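Local coordinates for transcription regulator (Lactobacillus plantarum WCFS1, PDB 3CLK), which probably controls transcription by binding DNA as a dimer, with a part built like a periplasmic binding protein that may sense an effector, at residues Q115-L120 against G188-S193; T196-L201 against K227-Q232; Q232-S237 against R275-R280. All coordinates share one frame; numbering follows the deposited sequence.

Contact 1 (Q115-L120 against G188-S193); sequences QATNLL and GIIAAS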
loop_
_atom_site.group_PDB
_atom_site.type_symbol
_atom_site.label_atom_id
_atom_site.label_comp_id
_atom_site.label_asym_id
_atom_site.label_seq_id
_atom_site.Cartn_x
_atom_site.Cartn_y
_atom_site.Cartn_z
ATOM N N GLN B 115 8.720 19.362 13.735
ATOM C CA GLN B 115 9.978 18.836 13.207
ATOM C C GLN B 115 10.101 18.953 11.685
ATOM O O GLN B 115 11.165 19.291 11.163
ATOM C CB GLN B 115 10.157 17.378 13.627
ATOM C CG GLN B 115 10.596 17.227 15.079
ATOM C CD GLN B 115 10.985 15.806 15.424
ATOM O OE1 GLN B 115 11.771 15.175 14.720
ATOM N NE2 GLN B 115 10.447 15.299 16.522
ATOM N N ALA B 116 9.013 18.680 10.978
ATOM C CA ALA B 116 9.014 18.768 9.519
ATOM C C ALA B 116 9.374 20.180 9.067
ATOM O O ALA B 116 10.195 20.380 8.163
ATOM C CB ALA B 116 7.626 18.381 8.973
ATOM N N THR B 117 8.750 21.156 9.711
ATOM C CA THR B 117 8.966 22.553 9.382
ATOM C C THR B 117 10.361 23.041 9.764
ATOM O O THR B 117 11.015 23.730 8.978
ATOM C CB THR B 117 7.897 23.429 10.058
ATOM O OG1 THR B 117 6.597 22.910 9.743
ATOM C CG2 THR B 117 7.995 24.862 9.562
ATOM N N ASN B 118 10.820 22.691 10.960
ATOM C CA ASN B 118 12.150 23.109 11.392
ATOM C C ASN B 118 13.233 22.502 10.512
ATOM O O ASN B 118 14.292 23.102 10.321
ATOM C CB ASN B 118 12.391 22.729 12.857
ATOM C CG ASN B 118 11.823 23.755 13.818
ATOM O OD1 ASN B 118 11.638 23.481 15.007
ATOM N ND2 ASN B 118 11.556 24.953 13.307
ATOM N N LEU B 119 12.973 21.311 9.979
ATOM C CA LEU B 119 13.944 20.657 9.109
ATOM C C LEU B 119 14.258 21.587 7.930
ATOM O O LEU B 119 15.422 21.733 7.534
ATOM C CB LEU B 119 13.391 19.313 8.612
ATOM C CG LEU B 119 14.363 18.349 7.914
ATOM C CD1 LEU B 119 13.762 16.949 7.868
ATOM C CD2 LEU B 119 14.682 18.855 6.507
ATOM N N LEU B 120 13.227 22.219 7.375
ATOM C CA LEU B 120 13.418 23.142 6.257
ATOM C C LEU B 120 14.007 24.465 6.758
ATOM O O LEU B 120 14.904 25.031 6.130
ATOM C CB LEU B 120 12.085 23.400 5.532
ATOM C CG LEU B 120 11.472 22.200 4.789
ATOM C CD1 LEU B 120 10.069 22.538 4.286
ATOM C CD2 LEU B 120 12.367 21.821 3.627
ATOM N N GLY B 188 10.015 25.684 0.044
ATOM C CA GLY B 188 9.896 24.445 0.785
ATOM C C GLY B 188 8.435 24.115 1.018
ATOM O O GLY B 188 7.623 25.012 1.251
ATOM N N ILE B 189 8.095 22.834 0.943
ATOM C CA ILE B 189 6.719 22.390 1.168
ATOM C C ILE B 189 6.693 21.109 1.994
ATOM O O ILE B 189 7.464 20.175 1.748
ATOM C CB ILE B 189 5.989 22.133 -0.164
ATOM C CG1 ILE B 189 5.861 23.441 -0.949
ATOM C CG2 ILE B 189 4.603 21.537 0.094
ATOM C CD1 ILE B 189 5.297 23.246 -2.351
ATOM N N ILE B 190 5.817 21.094 2.992
ATOM C CA ILE B 190 5.642 19.945 3.860
ATOM C C ILE B 190 4.407 19.215 3.352
ATOM O O ILE B 190 3.341 19.818 3.180
ATOM C CB ILE B 190 5.413 20.385 5.317
ATOM C CG1 ILE B 190 6.634 21.178 5.806
ATOM C CG2 ILE B 190 5.158 19.170 6.202
ATOM C CD1 ILE B 190 6.536 21.628 7.224
ATOM N N ALA B 191 4.553 17.924 3.090
ATOM C CA ALA B 191 3.435 17.133 2.588
ATOM C C ALA B 191 2.756 16.398 3.730
ATOM O O ALA B 191 3.421 15.855 4.611
ATOM C CB ALA B 191 3.919 16.144 1.528
ATOM N N ALA B 192 1.428 16.384 3.696
ATOM C CA ALA B 192 0.625 15.734 4.727
ATOM C C ALA B 192 0.863 14.235 4.823
ATOM O O ALA B 192 0.601 13.634 5.857
ATOM C CB ALA B 192 -0.873 16.006 4.468
ATOM N N SER B 193 1.352 13.634 3.740
ATOM C CA SER B 193 1.603 12.198 3.698
ATOM C C SER B 193 2.537 11.881 2.531
ATOM O O SER B 193 2.779 12.735 1.672
ATOM C CB SER B 193 0.283 11.433 3.502
ATOM O OG SER B 193 -0.168 11.526 2.156
#
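Ser193 OG is gripped by three partners: Tyr168 O, Thr196 OG1 and, as the N-cap of helix 194-206, a backbone N in that helix's first turn. It lies just beyond the strand, away from the meeting with 115-120, which is apolar and centres on Ile190. Helix 115-120 runs nearly antiparallel to strand 188-191, at 160°, with an axis separation of 8.8 Å. Ile190 has CG1 anti to its carbonyl carbon (chi1 -61°) and an extended chi2, so both branches face the helix: CG2 and CD1 each meet Ala116 CB at 3.8 Å, and CD1 also lies across Thr117 at about a right angle, 3.6 Å from Thr117 CB. Thr117 OG1 is bonded back to Gly113 O within its own helix. One turn on, Leu120 lays CD1 alongside the strand backbone, 3.9 Å from Ile189 N, and touches Ile190 CG1 at 4.0 Å. The whole interface is buried, as expected where a helix covers one face of the sheet in a periplasmic-binding-protein-like domain. Helix 138-153 packs beside it on Thr117, Val218 of strand 216-219 backs Ala116 and Leu120, and Ile189 points to the other face, against helix 194-206.

Contact 2 (T196-L201 against K227-Q232); sequences TAIGIL and KITRPQ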
loop_
_atom_site.group_PDB
_atom_site.type_symbol
_atom_site.label_atom_id
_atom_site.label_comp_id
_atom_site.label_asym_id
_atom_site.label_seq_id
_atom_site.Cartn_x
_atom_site.Cartn_y
_atom_site.Cartn_z
ATOM N N THR B 196 0.766 12.241 -0.709
ATOM C CA THR B 196 0.549 13.656 -0.995
ATOM C C THR B 196 1.859 14.240 -1.538
ATOM O O THR B 196 1.865 15.008 -2.501
ATOM C CB THR B 196 0.083 14.412 0.280
ATOM O OG1 THR B 196 -1.247 13.984 0.617
ATOM C CG2 THR B 196 0.069 15.938 0.047
ATOM N N ALA B 197 2.976 13.842 -0.941
ATOM C CA ALA B 197 4.279 14.326 -1.382
ATOM C C ALA B 197 4.564 13.920 -2.824
ATOM O O ALA B 197 5.154 14.681 -3.589
ATOM C CB ALA B 197 5.363 13.781 -0.470
ATOM N N ILE B 198 4.147 12.723 -3.210
ATOM C CA ILE B 198 4.409 12.296 -4.568
ATOM C C ILE B 198 3.609 13.168 -5.536
ATOM O O ILE B 198 4.118 13.542 -6.588
ATOM C CB ILE B 198 4.086 10.797 -4.760
ATOM C CG1 ILE B 198 4.930 9.959 -3.795
ATOM C CG2 ILE B 198 4.437 10.359 -6.187
ATOM C CD1 ILE B 198 4.694 8.472 -3.923
ATOM N N GLY B 199 2.376 13.519 -5.164
ATOM C CA GLY B 199 1.559 14.370 -6.022
ATOM C C GLY B 199 2.195 15.747 -6.176
ATOM O O GLY B 199 2.237 16.322 -7.269
ATOM N N ILE B 200 2.692 16.287 -5.070
ATOM C CA ILE B 200 3.354 17.587 -5.088
ATOM C C ILE B 200 4.567 17.487 -6.003
ATOM O O ILE B 200 4.792 18.342 -6.863
ATOM C CB ILE B 200 3.855 17.980 -3.680
ATOM C CG1 ILE B 200 2.666 18.235 -2.756
ATOM C CG2 ILE B 200 4.762 19.221 -3.764
ATOM C CD1 ILE B 200 3.050 18.391 -1.296
ATOM N N LEU B 201 5.342 16.426 -5.802
ATOM C CA LEU B 201 6.558 16.167 -6.563
ATOM C C LEU B 201 6.323 16.096 -8.063
ATOM O O LEU B 201 7.060 16.707 -8.853
ATOM C CB LEU B 201 7.186 14.849 -6.096
ATOM C CG LEU B 201 8.642 14.541 -6.474
ATOM C CD1 LEU B 201 9.050 13.165 -5.920
ATOM C CD2 LEU B 201 8.802 14.554 -7.967
ATOM N N LYS B 227 10.926 5.862 -0.865
ATOM C CA LYS B 227 12.099 5.325 -1.547
ATOM C C LYS B 227 11.859 4.930 -2.999
ATOM O O LYS B 227 12.760 4.405 -3.652
ATOM C CB LYS B 227 12.643 4.118 -0.769
ATOM C CG LYS B 227 13.505 4.492 0.432
ATOM C CD LYS B 227 14.952 4.770 0.008
ATOM C CE LYS B 227 15.732 5.561 1.061
ATOM N NZ LYS B 227 15.688 4.959 2.426
ATOM N N ILE B 228 10.664 5.193 -3.518
ATOM C CA ILE B 228 10.355 4.829 -4.899
ATOM C C ILE B 228 10.233 6.006 -5.861
ATOM O O ILE B 228 10.124 5.809 -7.070
ATOM C CB ILE B 228 9.049 4.010 -4.991
ATOM C CG1 ILE B 228 7.853 4.899 -4.650
ATOM C CG2 ILE B 228 9.126 2.810 -4.054
ATOM C CD1 ILE B 228 6.509 4.238 -4.885
ATOM N N THR B 229 10.234 7.227 -5.337
ATOM C CA THR B 229 10.142 8.393 -6.209
ATOM C C THR B 229 11.540 8.917 -6.501
ATOM O O THR B 229 12.491 8.593 -5.797
ATOM C CB THR B 229 9.328 9.527 -5.562
ATOM O OG1 THR B 229 9.938 9.907 -4.320
ATOM C CG2 THR B 229 7.905 9.074 -5.304
ATOM N N ARG B 230 11.659 9.717 -7.551
ATOM C CA ARG B 230 12.936 10.313 -7.923
ATOM C C ARG B 230 12.743 11.826 -7.969
ATOM O O ARG B 230 12.038 12.338 -8.835
ATOM C CB ARG B 230 13.390 9.821 -9.300
ATOM C CG ARG B 230 13.735 8.343 -9.365
ATOM C CD ARG B 230 14.885 7.965 -8.436
ATOM N NE ARG B 230 14.394 7.351 -7.206
ATOM C CZ ARG B 230 14.971 6.319 -6.599
ATOM N NH1 ARG B 230 16.073 5.777 -7.098
ATOM N NH2 ARG B 230 14.431 5.812 -5.503
ATOM N N PRO B 231 13.378 12.558 -7.045
ATOM C CA PRO B 231 14.256 12.050 -5.984
ATOM C C PRO B 231 13.514 11.375 -4.836
ATOM O O PRO B 231 12.318 11.598 -4.646
ATOM C CB PRO B 231 14.978 13.307 -5.516
ATOM C CG PRO B 231 13.895 14.347 -5.616
ATOM C CD PRO B 231 13.256 14.029 -6.967
ATOM N N GLN B 232 14.230 10.554 -4.072
ATOM C CA GLN B 232 13.632 9.885 -2.925
ATOM C C GLN B 232 13.291 10.954 -1.892
ATOM O O GLN B 232 14.076 11.870 -1.645
ATOM C CB GLN B 232 14.591 8.837 -2.353
ATOM C CG GLN B 232 14.882 7.729 -3.353
ATOM C CD GLN B 232 15.442 6.478 -2.714
ATOM O OE1 GLN B 232 16.427 6.525 -1.976
ATOM N NE2 GLN B 232 14.817 5.339 -3.003
#
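Lys227, the first residue of 227-232, links the two ends of the segment through its carbonyl: Gln232 NE2 lies 2.4 Å from Lys227 O in a very short, bent bond (130°), with the donor above the carbonyl plane. Ile228 keeps its tip near the helix without a close touch and faces the second subunit; its carbonyl O accepts a hydrogen bond from Asn202 ND2 of the second subunit, and its side chain packs on Tyr170 of that subunit. Thr229 is the residue that plugs into the helix. Its CG2, anti to the carbonyl carbon, drives against Ile198, 3.5 Å from both CG1 and CD1 of that side chain, the CG1 pair being tighter than ordinary van der Waals contact. The other side of Thr229 leans on Leu201, whose CD1 comes within 3.7 Å of Thr229 CB. Thr229 OG1 sits in the crowded position between N and C (chi1 59°) and donates to Pro231 O at 2.9 Å, from above the carbonyl plane, which satisfies the hydroxyl inside the loop. Arg230 turns away from the helix; its NE donates to Thr229 O at 2.7 Å, nearly straight at 163°. A cis peptide precedes Pro231, whose O lies 3.8 Å from Leu201 CD1, so that this methyl nestles between Thr229 and the proline. Gln232, at the end of the segment, points away from the helix, and its extended chain carries the amide to Lys227. The loop thus joins strands 216-219 and 234-237 while resting on helix 194-206, itself packed on strand 188-191, at the border with the second subunit.

Contact 3 (Q232-S237 against R275-R280); sequences QLTSIS and RKSTAR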
loop_
_atom_site.group_PDB
_atom_site.type_symbol
_atom_site.label_atom_id
_atom_site.label_comp_id
_atom_site.label_asym_id
_atom_site.label_seq_id
_atom_site.Cartn_x
_atom_site.Cartn_y
_atom_site.Cartn_z
ATOM N N GLN B 232 14.230 10.554 -4.072
ATOM C CA GLN B 232 13.632 9.885 -2.925
ATOM C C GLN B 232 13.291 10.954 -1.892
ATOM O O GLN B 232 14.076 11.870 -1.645
ATOM C CB GLN B 232 14.591 8.837 -2.353
ATOM C CG GLN B 232 14.882 7.729 -3.353
ATOM C CD GLN B 232 15.442 6.478 -2.714
ATOM O OE1 GLN B 232 16.427 6.525 -1.976
ATOM N NE2 GLN B 232 14.817 5.339 -3.003
ATOM N N LEU B 233 12.118 10.821 -1.286
ATOM C CA LEU B 233 11.614 11.798 -0.327
ATOM C C LEU B 233 12.161 11.803 1.094
ATOM O O LEU B 233 12.144 10.783 1.789
ATOM C CB LEU B 233 10.090 11.683 -0.248
ATOM C CG LEU B 233 9.260 12.085 -1.464
ATOM C CD1 LEU B 233 7.875 11.443 -1.374
ATOM C CD2 LEU B 233 9.156 13.600 -1.528
ATOM N N THR B 234 12.637 12.969 1.521
ATOM C CA THR B 234 13.124 13.129 2.876
ATOM C C THR B 234 11.832 13.151 3.667
ATOM O O THR B 234 10.820 13.693 3.205
ATOM C CB THR B 234 13.869 14.459 3.066
ATOM O OG1 THR B 234 15.141 14.372 2.423
ATOM C CG2 THR B 234 14.082 14.760 4.548
ATOM N N SER B 235 11.848 12.576 4.858
ATOM C CA SER B 235 10.617 12.528 5.616
ATOM C C SER B 235 10.776 12.531 7.115
ATOM O O SER B 235 11.874 12.365 7.651
ATOM C CB SER B 235 9.850 11.263 5.232
ATOM O OG SER B 235 10.575 10.106 5.634
ATOM N N ILE B 236 9.645 12.748 7.778
ATOM C CA ILE B 236 9.557 12.685 9.224
ATOM C C ILE B 236 8.854 11.344 9.298
ATOM O O ILE B 236 7.666 11.225 8.966
ATOM C CB ILE B 236 8.669 13.802 9.802
ATOM C CG1 ILE B 236 9.341 15.158 9.580
ATOM C CG2 ILE B 236 8.435 13.567 11.297
ATOM C CD1 ILE B 236 10.747 15.261 10.167
ATOM N N SER B 237 9.603 10.321 9.688
ATOM C CA SER B 237 9.074 8.971 9.731
ATOM C C SER B 237 8.444 8.604 11.054
ATOM O O SER B 237 8.987 8.911 12.116
ATOM C CB SER B 237 10.185 7.984 9.388
ATOM O OG SER B 237 10.788 8.358 8.163
ATOM N N ARG B 275 16.725 12.043 2.761
ATOM C CA ARG B 275 16.904 11.316 1.518
ATOM C C ARG B 275 17.416 12.268 0.450
ATOM O O ARG B 275 18.509 12.798 0.600
ATOM C CB ARG B 275 15.613 10.608 1.106
ATOM C CG ARG B 275 15.226 9.526 2.114
ATOM C CD ARG B 275 14.257 8.485 1.583
ATOM N NE ARG B 275 13.977 7.475 2.608
ATOM C CZ ARG B 275 13.232 7.686 3.691
ATOM N NH1 ARG B 275 12.671 8.873 3.900
ATOM N NH2 ARG B 275 13.066 6.717 4.581
ATOM N N LYS B 276 16.659 12.522 -0.610
ATOM C CA LYS B 276 17.176 13.410 -1.647
ATOM C C LYS B 276 16.250 14.523 -2.128
ATOM O O LYS B 276 16.515 15.147 -3.159
ATOM C CB LYS B 276 17.612 12.562 -2.847
ATOM C CG LYS B 276 18.781 11.630 -2.526
ATOM C CD LYS B 276 20.024 12.434 -2.148
ATOM C CE LYS B 276 21.173 11.528 -1.751
ATOM N NZ LYS B 276 21.510 10.570 -2.840
ATOM N N SER B 277 15.186 14.791 -1.380
ATOM C CA SER B 277 14.222 15.806 -1.783
ATOM C C SER B 277 14.361 17.168 -1.107
ATOM O O SER B 277 13.502 18.032 -1.289
ATOM C CB SER B 277 12.803 15.278 -1.554
ATOM O OG SER B 277 12.564 15.104 -0.167
ATOM N N THR B 278 15.423 17.361 -0.325
ATOM C CA THR B 278 15.658 18.636 0.354
ATOM C C THR B 278 17.087 19.116 0.127
ATOM O O THR B 278 17.992 18.316 -0.056
ATOM C CB THR B 278 15.439 18.547 1.899
ATOM O OG1 THR B 278 16.320 17.567 2.464
ATOM C CG2 THR B 278 14.000 18.169 2.223
ATOM N N ALA B 279 17.274 20.431 0.128
ATOM C CA ALA B 279 18.593 21.042 -0.040
ATOM C C ALA B 279 18.552 22.428 0.588
ATOM O O ALA B 279 17.482 23.040 0.674
ATOM C CB ALA B 279 18.954 21.145 -1.519
ATOM N N ARG B 280 19.701 22.927 1.041
ATOM C CA ARG B 280 19.721 24.257 1.644
ATOM C C ARG B 280 19.231 25.286 0.630
ATOM O O ARG B 280 19.454 25.136 -0.567
ATOM C CB ARG B 280 21.128 24.636 2.115
ATOM C CG ARG B 280 21.651 23.808 3.274
ATOM C CD ARG B 280 22.771 24.556 3.970
ATOM N NE ARG B 280 22.264 25.783 4.575
ATOM C CZ ARG B 280 21.715 25.847 5.784
ATOM N NH1 ARG B 280 21.614 24.751 6.526
ATOM N NH2 ARG B 280 21.239 26.996 6.237
#
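Two crossing threonines and an outstretched arginine tie strand 234-237 to the tail that follows strand 271-273, its antiparallel neighbour at the edge of the mixed sheet in this periplasmic-binding-protein-like fold. Thr234 and Thr278 meet at about a right angle. Thr234 OG1, anti to its carbonyl carbon, takes the backbone N-H of Arg275 at 2.8 Å in a nearly straight bond and has a weak hydroxyl-to-hydroxyl contact with Thr278 OG1; the methyl CG2 of Thr278 comes up against Thr234 CB at 3.8 Å. Ser277 approaches from beside them: with OG between its N and carbonyl carbon (chi1 66°), it accepts Thr234 N at 2.7 Å, almost linear at 175°, and gives its own proton to Ile217 O, so one hydroxyl bridges the loop, strand 234-237 and strand 216-219. Arg275 runs alongside the strand with its chain extended from CG to NE, its CD 4.0 Å from Gln232 CB. Stretched this way, it carries the guanidinium edge on to the backbone beyond. Lys227 NZ lies near NE, a like-charged neighbour, so the lysine may lose its proton somewhat more readily. The backbone contributes a further link, as Lys276 N donates to Gln232 O at 2.9 Å, from above the carbonyl plane. At the tip of the arginine, NH1 is held twice: Leu233 O lies 2.9 Å away, met nearly along its C=O axis, and Ser235 OG lies 3.0 Å from NH1, close to the guanidinium plane.

All three contacts belong to the domain built round the mixed sheet. They come in series: contact 1 closes before contact 2 opens, and contact 2 passes into contact 3 through the shared Gln232. Centres of contacts 1 and 3 lie about 9 Å apart, 2 and 3 about 10 Å, 1 and 2 about 14 Å. Helices 109-121 and 194-206 lie against opposite faces of the sheet: Ala116 packs on Ile236 of contact 3, whereas Ala197 meets both Ala191 and Leu233. The three thus touch one another across the sheet, from helix 109-121 on one face to the loop that meets the second subunit.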